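Local coordinates for endo-arabinase (Bacteroides thetaiotaomicron, PDB 5C0P), which probably hydrolyses the glycosidic bonds of arabinan as a family 43 glycosyl hydrolase, and binds magnesium, at residues 25-30 with 278-283; 41-46 with 117-122; 180-185 with 245-250. All coordinates share one frame; numbering follows the deposited sequence.

How the contacts relate
The fold is the five-bladed beta-propeller of family 43. Contact 1 joins the first part of the chain to the loop before its last strand, 285-290, and spans both others. Contact 2 comes before contact 3 along the chain. Contact 2 links the blade containing strand 39-45 to the next one, and contact 3 links the sheets containing strands 178-184 and 248-249. Contacts 1 and 2 have centres about 18 Å apart and touch, with Leu-26 packing on Phe-44. Contact 3 lies about 26 Å from contact 1 and about 30 Å from contact 2, between centres, across the chain's centre from contact 2. Contacts 2 and 3 share glycine, cis-proline and an aromatic turned to the other segment. Together they tie neighbouring blades.

Contact 1: 25-30 with 278-283; sequences RLRDPF and APNSQT
Two loops at the rim of the propeller's central pocket meet here through Arg-27 and Asn-280. One leads into strand 30-34, the other joins strands 272-278 and 285-290. The guanidinium of Arg-27 grips Asn-280 end-on with two nitrogens. NH2 donates to Asn-280 OD1 at 2.8 Å, tilted somewhat from the carbonyl plane. NH1 donates to the backbone Asn-280 O at 3.0 Å, and comes from above that carbonyl's plane. A third bond, Arg-27 NH1 to Asn-280 OD1, is weak at 3.1 Å. The guanidinium and amide planes stand 54° apart. Asn-280 has CG beside its carbonyl carbon (chi1 -166°), which brings OD1 and O to the same guanidinium. OD1 is also bonded to His-277 NE2, and Arg-27 NH1 forms a salt bridge with Glu-284. A leucine in place of Arg-27 would probably leave Asn-280 O without its guanidinium donor and Glu-284 without its charged mate. Farther along, the aliphatic Arg-25 CD lies 3.9 Å from Thr-283 O, while Arg-25 NH2 bonds to Ser-22 O. A Tris molecule, probably from the crystallisation liquor, takes a hydrogen bond from Arg-27 NE and is also bonded to Asp-28 OD2. His-261, a magnesium ligand, is about 6 Å from the Arg-27 side chain, between nearest atoms. The pair lies near the magnesium site, consistent with the central pocket of a family 43 five-bladed propeller.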
ATOM      1  N   ARG A  25     -17.382  -0.091  -2.715  1.00 11.37           N
ATOM      2  CA  ARG A  25     -16.821   0.672  -3.822  1.00 11.11           C
ATOM      3  C   ARG A  25     -15.697   1.542  -3.276  1.00 15.36           C
ATOM      4  O   ARG A  25     -15.936   2.545  -2.606  1.00 16.21           O
ATOM      5  CB  ARG A  25     -17.906   1.530  -4.482  1.00 14.96           C
ATOM      6  CG  ARG A  25     -18.986   0.719  -5.165  1.00 15.13           C
ATOM      7  CD  ARG A  25     -18.426  -0.059  -6.348  1.00 17.58           C
ATOM      8  NE  ARG A  25     -19.458  -0.849  -7.019  1.00 18.98           N
ATOM      9  CZ  ARG A  25     -19.816  -2.079  -6.659  1.00 17.74           C
ATOM     10  NH1 ARG A  25     -20.764  -2.714  -7.336  1.00 24.07           N
ATOM     11  NH2 ARG A  25     -19.236  -2.684  -5.624  1.00 17.59           N
ATOM     12  N   LEU A  26     -14.459   1.134  -3.548  1.00 11.34           N
ATOM     13  CA  LEU A  26     -13.290   1.812  -3.016  1.00 13.58           C
ATOM     14  C   LEU A  26     -12.061   1.325  -3.769  1.00 13.26           C
ATOM     15  O   LEU A  26     -12.110   0.304  -4.462  1.00 12.98           O
ATOM     16  CB  LEU A  26     -13.151   1.562  -1.505  1.00 14.27           C
ATOM     17  CG  LEU A  26     -13.320   0.115  -1.009  1.00 13.95           C
ATOM     18  CD1 LEU A  26     -12.009  -0.655  -1.082  1.00 14.74           C
ATOM     19  CD2 LEU A  26     -13.884   0.078   0.416  1.00 14.79           C
ATOM     20  N   ARG A  27     -10.985   2.086  -3.654  1.00 13.15           N
ATOM     21  CA  ARG A  27      -9.712   1.762  -4.280  1.00 12.43           C
ATOM     22  C   ARG A  27      -8.714   1.338  -3.219  1.00 11.57           C
ATOM     23  O   ARG A  27      -8.884   1.638  -2.035  1.00 11.67           O
ATOM     24  CB  ARG A  27      -9.155   2.994  -4.996  1.00 10.49           C
ATOM     25  CG  ARG A  27      -9.995   3.482  -6.160  1.00 11.82           C
ATOM     26  CD  ARG A  27      -9.371   4.725  -6.806  1.00 14.27           C
ATOM     27  NE  ARG A  27      -8.050   4.441  -7.368  1.00 13.92           N
ATOM     28  CZ  ARG A  27      -7.861   3.921  -8.574  1.00 14.59           C
ATOM     29  NH1 ARG A  27      -8.903   3.637  -9.351  1.00 13.44           N
ATOM     30  NH2 ARG A  27      -6.629   3.690  -9.008  1.00 15.09           N
ATOM     31  N   ASP A  28      -7.668   0.643  -3.661  1.00  8.95           N
ATOM     32  CA  ASP A  28      -6.483   0.394  -2.837  1.00  9.38           C
ATOM     33  C   ASP A  28      -6.764  -0.293  -1.498  1.00  9.75           C
ATOM     34  O   ASP A  28      -6.253   0.151  -0.468  1.00 10.80           O
ATOM     35  CB  ASP A  28      -5.752   1.726  -2.595  1.00  9.71           C
ATOM     36  CG  ASP A  28      -5.595   2.549  -3.881  1.00  9.52           C
ATOM     37  OD1 ASP A  28      -5.302   1.970  -4.945  1.00 10.07           O
ATOM     38  OD2 ASP A  28      -5.781   3.783  -3.839  1.00 11.19           O
ATOM     39  N   PRO A  29      -7.561  -1.380  -1.501  1.00 10.61           N
ATOM     40  CA  PRO A  29      -7.986  -1.937  -0.208  1.00  9.45           C
ATOM     41  C   PRO A  29      -6.901  -2.709   0.537  1.00 11.81           C
ATOM     42  O   PRO A  29      -6.387  -3.734   0.073  1.00 12.97           O
ATOM     43  CB  PRO A  29      -9.123  -2.882  -0.598  1.00 10.34           C
ATOM     44  CG  PRO A  29      -8.745  -3.355  -1.965  1.00 13.49           C
ATOM     45  CD  PRO A  29      -8.094  -2.162  -2.634  1.00 14.15           C
ATOM     46  N   PHE A  30      -6.556  -2.183   1.701  1.00 12.10           N
ATOM     47  CA  PHE A  30      -5.596  -2.817   2.592  1.00 10.81           C
ATOM     48  C   PHE A  30      -6.377  -3.440   3.742  1.00  9.59           C
ATOM     49  O   PHE A  30      -7.150  -2.759   4.412  1.00 10.98           O
ATOM     50  CB  PHE A  30      -4.629  -1.758   3.125  1.00  9.24           C
ATOM     51  CG  PHE A  30      -3.517  -2.314   3.974  1.00  8.60           C
ATOM     52  CD1 PHE A  30      -3.757  -2.695   5.292  1.00  8.15           C
ATOM     53  CD2 PHE A  30      -2.233  -2.445   3.469  1.00 12.00           C
ATOM     54  CE1 PHE A  30      -2.744  -3.206   6.086  1.00  8.09           C
ATOM     55  CE2 PHE A  30      -1.204  -2.950   4.263  1.00 12.95           C
ATOM     56  CZ  PHE A  30      -1.462  -3.334   5.571  1.00 11.87           C
ATOM     57  N   ALA A 278     -10.533  -3.855  -8.344  1.00 10.22           N
ATOM     58  CA  ALA A 278     -10.734  -4.008  -9.780  1.00  9.72           C
ATOM     59  C   ALA A 278     -12.159  -3.597 -10.100  1.00  9.40           C
ATOM     60  O   ALA A 278     -13.026  -3.655  -9.235  1.00 13.04           O
ATOM     61  CB  ALA A 278     -10.498  -5.454 -10.201  1.00 11.85           C
ATOM     62  N   PRO A 279     -12.413  -3.127 -11.331  1.00 11.78           N
ATOM     63  CA  PRO A 279     -11.443  -2.675 -12.326  1.00 12.30           C
ATOM     64  C   PRO A 279     -10.893  -1.342 -11.826  1.00 11.36           C
ATOM     65  O   PRO A 279     -11.084  -1.010 -10.646  1.00 13.81           O
ATOM     66  CB  PRO A 279     -12.304  -2.470 -13.576  1.00 12.89           C
ATOM     67  CG  PRO A 279     -13.627  -2.078 -13.037  1.00 12.73           C
ATOM     68  CD  PRO A 279     -13.795  -2.864 -11.757  1.00 12.74           C
ATOM     69  N   ASN A 280     -10.236  -0.579 -12.692  1.00 12.74           N
ATOM     70  CA  ASN A 280      -9.500   0.587 -12.213  1.00 11.71           C
ATOM     71  C   ASN A 280     -10.240   1.912 -12.394  1.00 12.82           C
ATOM     72  O   ASN A 280      -9.689   2.981 -12.146  1.00 14.99           O
ATOM     73  CB  ASN A 280      -8.112   0.645 -12.853  1.00 11.11           C
ATOM     74  CG  ASN A 280      -7.188   1.620 -12.147  1.00 10.23           C
ATOM     75  OD1 ASN A 280      -7.127   1.655 -10.910  1.00 12.19           O
ATOM     76  ND2 ASN A 280      -6.478   2.438 -12.927  1.00 13.13           N
ATOM     77  N   SER A 281     -11.492   1.839 -12.824  1.00 13.16           N
ATOM     78  CA  SER A 281     -12.303   3.042 -12.976  1.00 14.29           C
ATOM     79  C   SER A 281     -13.779   2.709 -12.849  1.00 16.51           C
ATOM     80  O   SER A 281     -14.180   1.559 -13.047  1.00 16.93           O
ATOM     81  CB  SER A 281     -12.033   3.708 -14.331  1.00 16.02           C
ATOM     82  OG  SER A 281     -12.335   2.828 -15.397  1.00 18.31           O
ATOM     83  N   GLN A 282     -14.573   3.729 -12.515  1.00 16.03           N
ATOM     84  CA  GLN A 282     -16.037   3.668 -12.491  1.00 19.27           C
ATOM     85  C   GLN A 282     -16.626   2.810 -11.379  1.00 19.88           C
ATOM     86  O   GLN A 282     -17.482   3.277 -10.629  1.00 19.82           O
ATOM     87  CB  GLN A 282     -16.612   3.240 -13.847  1.00 21.35           C
ATOM     88  CG  GLN A 282     -16.295   4.199 -14.974  1.00 27.36           C
ATOM     89  N   THR A 283     -16.185   1.560 -11.284  1.00 14.86           N
ATOM     90  CA  THR A 283     -16.803   0.613 -10.361  1.00 15.51           C
ATOM     91  C   THR A 283     -15.795  -0.148  -9.514  1.00 12.83           C
ATOM     92  O   THR A 283     -16.046  -1.308  -9.163  1.00 14.42           O
ATOM     93  CB  THR A 283     -17.637  -0.432 -11.117  1.00 17.71           C
ATOM     94  OG1 THR A 283     -16.810  -1.073 -12.096  1.00 16.79           O
ATOM     95  CG2 THR A 283     -18.832   0.222 -11.810  1.00 19.43           C
TER

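Contact 2: 41-46 with 117-122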
ATOM      1  N   TYR A  41     -10.112  -5.148   9.533  1.00  9.95           N
ATOM      2  CA  TYR A  41     -10.444  -3.736   9.363  1.00  9.40           C
ATOM      3  C   TYR A  41     -10.029  -3.264   7.985  1.00  7.90           C
ATOM      4  O   TYR A  41      -8.917  -3.540   7.537  1.00 12.21           O
ATOM      5  CB  TYR A  41      -9.769  -2.867  10.430  1.00 11.31           C
ATOM      6  CG  TYR A  41     -10.192  -3.215  11.833  1.00 11.60           C
ATOM      7  CD1 TYR A  41      -9.639  -4.312  12.495  1.00 11.97           C
ATOM      8  CD2 TYR A  41     -11.149  -2.462  12.499  1.00 10.05           C
ATOM      9  CE1 TYR A  41     -10.039  -4.645  13.777  1.00  9.51           C
ATOM     10  CE2 TYR A  41     -11.557  -2.784  13.777  1.00  9.68           C
ATOM     11  CZ  TYR A  41     -10.999  -3.875  14.415  1.00 12.06           C
ATOM     12  OH  TYR A  41     -11.416  -4.182  15.687  1.00 12.60           O
ATOM     13  N   LEU A  42     -10.918  -2.513   7.346  1.00  9.30           N
ATOM     14  CA  LEU A  42     -10.644  -1.920   6.043  1.00  9.37           C
ATOM     15  C   LEU A  42     -10.826  -0.412   6.155  1.00  9.44           C
ATOM     16  O   LEU A  42     -11.958   0.097   6.204  1.00 10.25           O
ATOM     17  CB  LEU A  42     -11.585  -2.516   4.994  1.00 10.42           C
ATOM     18  CG  LEU A  42     -11.548  -2.018   3.545  1.00 15.16           C
ATOM     19  CD1 LEU A  42     -10.126  -1.929   3.027  1.00 16.05           C
ATOM     20  CD2 LEU A  42     -12.369  -2.951   2.656  1.00 18.87           C
ATOM     21  N   HIS A  43      -9.694   0.289   6.238  1.00 10.50           N
ATOM     22  CA  HIS A  43      -9.670   1.744   6.242  1.00  8.75           C
ATOM     23  C   HIS A  43      -9.553   2.210   4.800  1.00 11.47           C
ATOM     24  O   HIS A  43      -8.767   1.656   4.035  1.00 13.93           O
ATOM     25  CB  HIS A  43      -8.454   2.234   7.026  1.00  9.81           C
ATOM     26  CG  HIS A  43      -8.493   1.887   8.480  1.00  9.47           C
ATOM     27  ND1 HIS A  43      -8.811   2.813   9.448  1.00 11.84           N
ATOM     28  CD2 HIS A  43      -8.225   0.734   9.130  1.00 10.43           C
ATOM     29  CE1 HIS A  43      -8.750   2.240  10.638  1.00 11.57           C
ATOM     30  NE2 HIS A  43      -8.395   0.971  10.472  1.00 11.21           N
ATOM     31  N   PHE A  44     -10.315   3.233   4.425  1.00  7.94           N
ATOM     32  CA  PHE A  44     -10.302   3.672   3.035  1.00  9.07           C
ATOM     33  C   PHE A  44     -10.524   5.172   2.890  1.00 11.85           C
ATOM     34  O   PHE A  44     -11.080   5.819   3.783  1.00 12.44           O
ATOM     35  CB  PHE A  44     -11.307   2.862   2.190  1.00  9.52           C
ATOM     36  CG  PHE A  44     -12.750   3.006   2.628  1.00 10.71           C
ATOM     37  CD1 PHE A  44     -13.268   2.218   3.647  1.00 12.34           C
ATOM     38  CD2 PHE A  44     -13.593   3.908   1.988  1.00 13.57           C
ATOM     39  CE1 PHE A  44     -14.596   2.346   4.038  1.00 13.07           C
ATOM     40  CE2 PHE A  44     -14.924   4.042   2.369  1.00 14.91           C
ATOM     41  CZ  PHE A  44     -15.425   3.254   3.393  1.00 15.65           C
ATOM     42  N   ASN A  45     -10.048   5.723   1.776  1.00 11.96           N
ATOM     43  CA  ASN A  45     -10.291   7.114   1.435  1.00 10.12           C
ATOM     44  C   ASN A  45     -11.780   7.328   1.154  1.00 13.66           C
ATOM     45  O   ASN A  45     -12.333   6.742   0.218  1.00 17.45           O
ATOM     46  CB  ASN A  45      -9.461   7.496   0.205  1.00 11.24           C
ATOM     47  CG  ASN A  45      -9.659   8.944  -0.216  1.00 15.90           C
ATOM     48  OD1 ASN A  45     -10.262   9.737   0.503  1.00 20.76           O
ATOM     49  ND2 ASN A  45      -9.145   9.293  -1.392  1.00 20.06           N
ATOM     50  N   ASN A  46     -12.426   8.150   1.972  1.00 12.24           N
ATOM     51  CA  ASN A  46     -13.855   8.412   1.856  1.00 11.98           C
ATOM     52  C   ASN A  46     -14.074   9.894   1.529  1.00 11.31           C
ATOM     53  O   ASN A  46     -15.081  10.493   1.911  1.00 13.66           O
ATOM     54  CB  ASN A  46     -14.544   7.989   3.160  1.00 12.24           C
ATOM     55  CG  ASN A  46     -16.062   8.012   3.088  1.00 15.86           C
ATOM     56  OD1 ASN A  46     -16.716   8.482   4.023  1.00 18.98           O
ATOM     57  ND2 ASN A  46     -16.635   7.500   1.993  1.00 15.23           N
ATOM     58  N   GLY A 117      -8.845   3.360  14.935  1.00 14.25           N
ATOM     59  CA  GLY A 117      -8.597   4.766  15.210  1.00 12.24           C
ATOM     60  C   GLY A 117      -9.324   5.231  16.458  1.00 13.41           C
ATOM     61  O   GLY A 117      -9.897   4.417  17.187  1.00 17.94           O
ATOM     62  N   PRO A 118      -9.366   6.551  16.703  1.00 15.51           N
ATOM     63  CA  PRO A 118      -8.908   7.641  15.833  1.00 14.82           C
ATOM     64  C   PRO A 118      -7.393   7.758  15.813  1.00 15.76           C
ATOM     65  O   PRO A 118      -6.728   7.495  16.823  1.00 15.55           O
ATOM     66  CB  PRO A 118      -9.516   8.885  16.489  1.00 16.07           C
ATOM     67  CG  PRO A 118      -9.632   8.519  17.940  1.00 19.74           C
ATOM     68  CD  PRO A 118      -9.928   7.049  17.970  1.00 16.44           C
ATOM     69  N   PHE A 119      -6.861   8.123  14.654  1.00 10.64           N
ATOM     70  CA  PHE A 119      -5.424   8.318  14.479  1.00 11.88           C
ATOM     71  C   PHE A 119      -5.045   9.783  14.658  1.00 12.84           C
ATOM     72  O   PHE A 119      -5.798  10.680  14.280  1.00 14.17           O
ATOM     73  CB  PHE A 119      -4.998   7.857  13.087  1.00 12.84           C
ATOM     74  CG  PHE A 119      -5.093   6.379  12.890  1.00 11.36           C
ATOM     75  CD1 PHE A 119      -4.056   5.552  13.298  1.00 10.80           C
ATOM     76  CD2 PHE A 119      -6.220   5.815  12.307  1.00 15.53           C
ATOM     77  CE1 PHE A 119      -4.141   4.184  13.136  1.00 10.99           C
ATOM     78  CE2 PHE A 119      -6.309   4.442  12.134  1.00 16.66           C
ATOM     79  CZ  PHE A 119      -5.266   3.632  12.552  1.00 12.78           C
ATOM     80  N   THR A 120      -3.879  10.017  15.250  1.00 13.50           N
ATOM     81  CA  THR A 120      -3.310  11.361  15.342  1.00 12.27           C
ATOM     82  C   THR A 120      -1.918  11.322  14.716  1.00 12.18           C
ATOM     83  O   THR A 120      -1.264  10.281  14.708  1.00 13.33           O
ATOM     84  CB  THR A 120      -3.243  11.863  16.798  1.00 18.89           C
ATOM     85  OG1 THR A 120      -2.396  11.001  17.556  1.00 22.27           O
ATOM     86  CG2 THR A 120      -4.622  11.880  17.419  1.00 21.31           C
ATOM     87  N   PRO A 121      -1.457  12.453  14.170  1.00 12.66           N
ATOM     88  CA  PRO A 121      -0.156  12.442  13.488  1.00 12.60           C
ATOM     89  C   PRO A 121       0.986  12.023  14.414  1.00 12.42           C
ATOM     90  O   PRO A 121       1.121  12.556  15.521  1.00 15.27           O
ATOM     91  CB  PRO A 121       0.018  13.899  13.054  1.00 13.43           C
ATOM     92  CG  PRO A 121      -1.371  14.434  12.964  1.00 15.64           C
ATOM     93  CD  PRO A 121      -2.137  13.754  14.060  1.00 14.58           C
ATOM     94  N   LEU A 122       1.795  11.073  13.958  1.00 13.01           N
ATOM     95  CA  LEU A 122       2.950  10.641  14.735  1.00 12.08           C
ATOM     96  C   LEU A 122       3.953  11.784  14.778  1.00 12.02           C
ATOM     97  O   LEU A 122       4.457  12.145  15.848  1.00 14.72           O
ATOM     98  CB  LEU A 122       3.546   9.368  14.131  1.00 14.32           C
ATOM     99  CG  LEU A 122       4.734   8.781  14.881  1.00 11.54           C
ATOM    100  CD1 LEU A 122       4.351   8.405  16.316  1.00 13.50           C
ATOM    101  CD2 LEU A 122       5.291   7.587  14.101  1.00 12.27           C
TER
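This is a buried aromatic contact between two neighbouring blades of the beta-propeller, made by His-43 and Phe-119. His-43 sits on strand 39-45, and Phe-119 belongs to segment 117-122, which carries the short strand 120-121 at the edge of the next blade. The two side chains approach from opposite directions. Their rings form an offset edge-to-face pair, the edge of Phe-119 turned to the face of His-43. The centroids are 5.6 Å apart and the planes make 69°. The touching is done by Phe-119 CE2, which comes within 3.6 Å of His-43 CE1. With CG anti to its carbonyl carbon (chi1 -68°), Phe-119 carries CE2 to the imidazole. The imidazole is held at both nitrogens: NE2 is bonded to Pro-115 O and ND1 to Ser-67 OG. These two bonds should fix the ring's rotation. Val-85 of strand 78-88 packs against both side chains, and Leu-110 adds to the Phe-119 side. A backbone hydrogen bond between Phe-119 and Ser-67 joins the same two blades. Ahead of Phe-119 the chain runs through Gly-117 and a cis peptide to Pro-118. Gly-117 has a positive phi of 78°, and a side chain there would be crowded by Phe-119 CD2. Its backbone N reaches the edge of the imidazole, with Gly-117 N 4.4 Å from His-43 CE1.

Contact 3: 180-185 with 245-250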
ATOM      1  N   TYR A 180      16.875   4.338  -0.833  1.00 12.29           N
ATOM      2  CA  TYR A 180      17.623   3.529  -1.781  1.00 11.94           C
ATOM      3  C   TYR A 180      16.719   3.133  -2.947  1.00 11.50           C
ATOM      4  O   TYR A 180      15.664   2.553  -2.745  1.00 10.90           O
ATOM      5  CB  TYR A 180      18.212   2.291  -1.084  1.00 10.59           C
ATOM      6  CG  TYR A 180      19.298   1.634  -1.894  1.00 12.07           C
ATOM      7  CD1 TYR A 180      18.986   0.728  -2.900  1.00 13.29           C
ATOM      8  CD2 TYR A 180      20.632   1.946  -1.680  1.00 13.31           C
ATOM      9  CE1 TYR A 180      19.974   0.141  -3.657  1.00 14.32           C
ATOM     10  CE2 TYR A 180      21.632   1.362  -2.436  1.00 14.73           C
ATOM     11  CZ  TYR A 180      21.292   0.463  -3.424  1.00 15.74           C
ATOM     12  OH  TYR A 180      22.281  -0.116  -4.177  1.00 17.81           O
ATOM     13  N   LEU A 181      17.126   3.475  -4.167  1.00 11.85           N
ATOM     14  CA  LEU A 181      16.339   3.156  -5.356  1.00 10.06           C
ATOM     15  C   LEU A 181      16.388   1.666  -5.653  1.00 11.18           C
ATOM     16  O   LEU A 181      17.458   1.109  -5.890  1.00 12.94           O
ATOM     17  CB  LEU A 181      16.843   3.957  -6.564  1.00 10.43           C
ATOM     18  CG  LEU A 181      16.171   3.637  -7.908  1.00 12.22           C
ATOM     19  CD1 LEU A 181      14.730   4.067  -7.896  1.00 14.55           C
ATOM     20  CD2 LEU A 181      16.900   4.343  -9.035  1.00 13.77           C
ATOM     21  N   LEU A 182      15.219   1.034  -5.631  1.00 10.41           N
ATOM     22  CA  LEU A 182      15.104  -0.405  -5.878  1.00 10.10           C
ATOM     23  C   LEU A 182      15.050  -0.735  -7.367  1.00  9.89           C
ATOM     24  O   LEU A 182      15.777  -1.610  -7.849  1.00 12.64           O
ATOM     25  CB  LEU A 182      13.860  -0.954  -5.175  1.00 10.33           C
ATOM     26  CG  LEU A 182      13.853  -0.745  -3.657  1.00  9.85           C
ATOM     27  CD1 LEU A 182      12.711  -1.514  -3.027  1.00 12.19           C
ATOM     28  CD2 LEU A 182      15.166  -1.163  -3.028  1.00 10.33           C
ATOM     29  N   PHE A 183      14.184  -0.030  -8.086  1.00 11.12           N
ATOM     30  CA  PHE A 183      14.059  -0.202  -9.532  1.00 11.48           C
ATOM     31  C   PHE A 183      13.164   0.871 -10.100  1.00 11.19           C
ATOM     32  O   PHE A 183      12.478   1.575  -9.350  1.00 11.34           O
ATOM     33  CB  PHE A 183      13.521  -1.596  -9.911  1.00 12.48           C
ATOM     34  CG  PHE A 183      12.184  -1.943  -9.308  1.00 12.14           C
ATOM     35  CD1 PHE A 183      10.995  -1.544  -9.914  1.00 12.32           C
ATOM     36  CD2 PHE A 183      12.118  -2.715  -8.162  1.00 10.66           C
ATOM     37  CE1 PHE A 183       9.767  -1.889  -9.366  1.00 12.11           C
ATOM     38  CE2 PHE A 183      10.898  -3.073  -7.611  1.00 11.49           C
ATOM     39  CZ  PHE A 183       9.722  -2.656  -8.212  1.00 14.91           C
ATOM     40  N   LYS A 184      13.202   0.997 -11.420  1.00 11.61           N
ATOM     41  CA  LYS A 184      12.280   1.844 -12.153  1.00 11.66           C
ATOM     42  C   LYS A 184      11.265   0.949 -12.846  1.00 11.91           C
ATOM     43  O   LYS A 184      11.571  -0.192 -13.184  1.00 12.02           O
ATOM     44  CB  LYS A 184      13.042   2.684 -13.171  1.00 12.36           C
ATOM     45  CG  LYS A 184      14.118   3.552 -12.540  1.00 14.39           C
ATOM     46  CD  LYS A 184      14.858   4.386 -13.569  1.00 17.13           C
ATOM     47  CE  LYS A 184      15.741   5.414 -12.865  1.00 19.78           C
ATOM     48  NZ  LYS A 184      16.507   6.250 -13.836  1.00 24.75           N
ATOM     49  N   ALA A 185      10.065   1.471 -13.068  1.00 10.93           N
ATOM     50  CA  ALA A 185       8.971   0.664 -13.608  1.00  8.99           C
ATOM     51  C   ALA A 185       9.311   0.005 -14.947  1.00 11.70           C
ATOM     52  O   ALA A 185       8.868  -1.120 -15.223  1.00 13.74           O
ATOM     53  CB  ALA A 185       7.696   1.491 -13.725  1.00 11.77           C
ATOM     54  N   GLY A 245      17.571  -5.555  -2.844  1.00  9.63           N
ATOM     55  CA  GLY A 245      17.632  -6.302  -4.092  1.00 10.82           C
ATOM     56  C   GLY A 245      18.857  -7.197  -4.212  1.00 13.44           C
ATOM     57  O   GLY A 245      19.431  -7.605  -3.201  1.00 12.93           O
ATOM     58  N   PRO A 246      19.265  -7.531  -5.449  1.00 11.09           N
ATOM     59  CA  PRO A 246      18.614  -7.087  -6.690  1.00 11.79           C
ATOM     60  C   PRO A 246      17.227  -7.694  -6.882  1.00 11.63           C
ATOM     61  O   PRO A 246      16.961  -8.855  -6.544  1.00 12.22           O
ATOM     62  CB  PRO A 246      19.567  -7.584  -7.778  1.00 13.06           C
ATOM     63  CG  PRO A 246      20.242  -8.777  -7.173  1.00 16.44           C
ATOM     64  CD  PRO A 246      20.405  -8.429  -5.710  1.00 13.24           C
ATOM     65  N   TRP A 247      16.328  -6.866  -7.397  1.00 10.92           N
ATOM     66  CA  TRP A 247      14.970  -7.289  -7.672  1.00 11.34           C
ATOM     67  C   TRP A 247      14.849  -7.767  -9.119  1.00 12.75           C
ATOM     68  O   TRP A 247      15.243  -7.070 -10.056  1.00 14.76           O
ATOM     69  CB  TRP A 247      14.023  -6.126  -7.393  1.00 10.88           C
ATOM     70  CG  TRP A 247      13.928  -5.817  -5.936  1.00  9.27           C
ATOM     71  CD1 TRP A 247      14.613  -4.851  -5.247  1.00  9.91           C
ATOM     72  CD2 TRP A 247      13.117  -6.496  -4.980  1.00  9.59           C
ATOM     73  NE1 TRP A 247      14.269  -4.894  -3.914  1.00 11.38           N
ATOM     74  CE2 TRP A 247      13.346  -5.895  -3.728  1.00 10.24           C
ATOM     75  CE3 TRP A 247      12.215  -7.562  -5.061  1.00 10.16           C
ATOM     76  CZ2 TRP A 247      12.693  -6.312  -2.566  1.00  9.97           C
ATOM     77  CZ3 TRP A 247      11.571  -7.982  -3.905  1.00  9.82           C
ATOM     78  CH2 TRP A 247      11.811  -7.358  -2.677  1.00  9.45           C
ATOM     79  N   VAL A 248      14.324  -8.973  -9.296  1.00 11.44           N
ATOM     80  CA  VAL A 248      14.141  -9.530 -10.630  1.00 11.13           C
ATOM     81  C   VAL A 248      12.648  -9.516 -10.947  1.00 13.36           C
ATOM     82  O   VAL A 248      11.856 -10.163 -10.251  1.00 12.07           O
ATOM     83  CB  VAL A 248      14.700 -10.964 -10.728  1.00 15.37           C
ATOM     84  CG1 VAL A 248      14.365 -11.589 -12.083  1.00 15.49           C
ATOM     85  CG2 VAL A 248      16.219 -10.971 -10.489  1.00 14.68           C
ATOM     86  N   GLN A 249      12.269  -8.752 -11.971  1.00 12.51           N
ATOM     87  CA  GLN A 249      10.867  -8.618 -12.368  1.00 10.56           C
ATOM     88  C   GLN A 249      10.365  -9.856 -13.097  1.00 13.82           C
ATOM     89  O   GLN A 249      11.024 -10.361 -14.008  1.00 13.67           O
ATOM     90  CB  GLN A 249      10.685  -7.407 -13.285  1.00 10.97           C
ATOM     91  CG  GLN A 249      11.255  -6.105 -12.726  1.00 12.52           C
ATOM     92  CD  GLN A 249      10.502  -5.616 -11.510  1.00 15.01           C
ATOM     93  OE1 GLN A 249       9.303  -5.863 -11.357  1.00 13.98           O
ATOM     94  NE2 GLN A 249      11.207  -4.906 -10.628  1.00 13.21           N
ATOM     95  N   GLU A 250       9.186 -10.337 -12.714  1.00 10.86           N
ATOM     96  CA  GLU A 250       8.543 -11.402 -13.463  1.00 14.09           C
ATOM     97  C   GLU A 250       7.900 -10.792 -14.696  1.00 12.70           C
ATOM     98  O   GLU A 250       7.374  -9.687 -14.638  1.00 14.62           O
ATOM     99  CB  GLU A 250       7.503 -12.109 -12.602  1.00 14.96           C
ATOM    100  CG  GLU A 250       8.105 -13.090 -11.628  1.00 13.18           C
ATOM    101  CD  GLU A 250       8.819 -14.223 -12.332  1.00 18.44           C
ATOM    102  OE1 GLU A 250       8.177 -14.931 -13.138  1.00 20.35           O
ATOM    103  OE2 GLU A 250      10.028 -14.405 -12.090  1.00 19.95           O
TER
HETATM  104  O   HOH W   1      17.259  -4.106  -7.755  1.00 21.39           O
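Phe-183 meets Gln-249 over one face and Trp-247 at its edge, and Leu-182 runs alongside the indole. The Gln-249 amide is tilted 65° to the Phe-183 ring and puts NE2 over the centre of one face, 3.2 Å above the plane. The nearest pair is Gln-249 NE2 and Phe-183 CG, at 3.4 Å. Phe-183 also turns its edge to the face of the Trp-247 five-membered ring. This edge-to-face pair is offset, with centroids 5.9 Å apart and planes at 64°. Phe-183 CG sits in the crowded position between backbone N and carbonyl carbon (chi1 58°), and this sets the ring where both partners meet it. Leu-182 CD1 comes 3.8 Å from Trp-247 NE1, the two side chains pointing the same way. A water bridges the backbones: it donates to Leu-182 O at 2.9 Å and accepts from Trp-247 N. The next shell positions these groups. Gln-249 OE1 takes the bond of Trp-221 NE1, on strand 217-224, while Trp-247 NE1 is bonded to Val-243 O in the loop after strand 231-238. Met-219 packs against Leu-182, Phe-183 and Trp-247. Gly-245 precedes a cis peptide to Pro-246, and its backbone angles would jam a side chain against the preceding carbonyl. An edge strand following glycine and cis-proline here packs on the neighbouring blade, an inter-blade seam of the five-bladed beta-propeller.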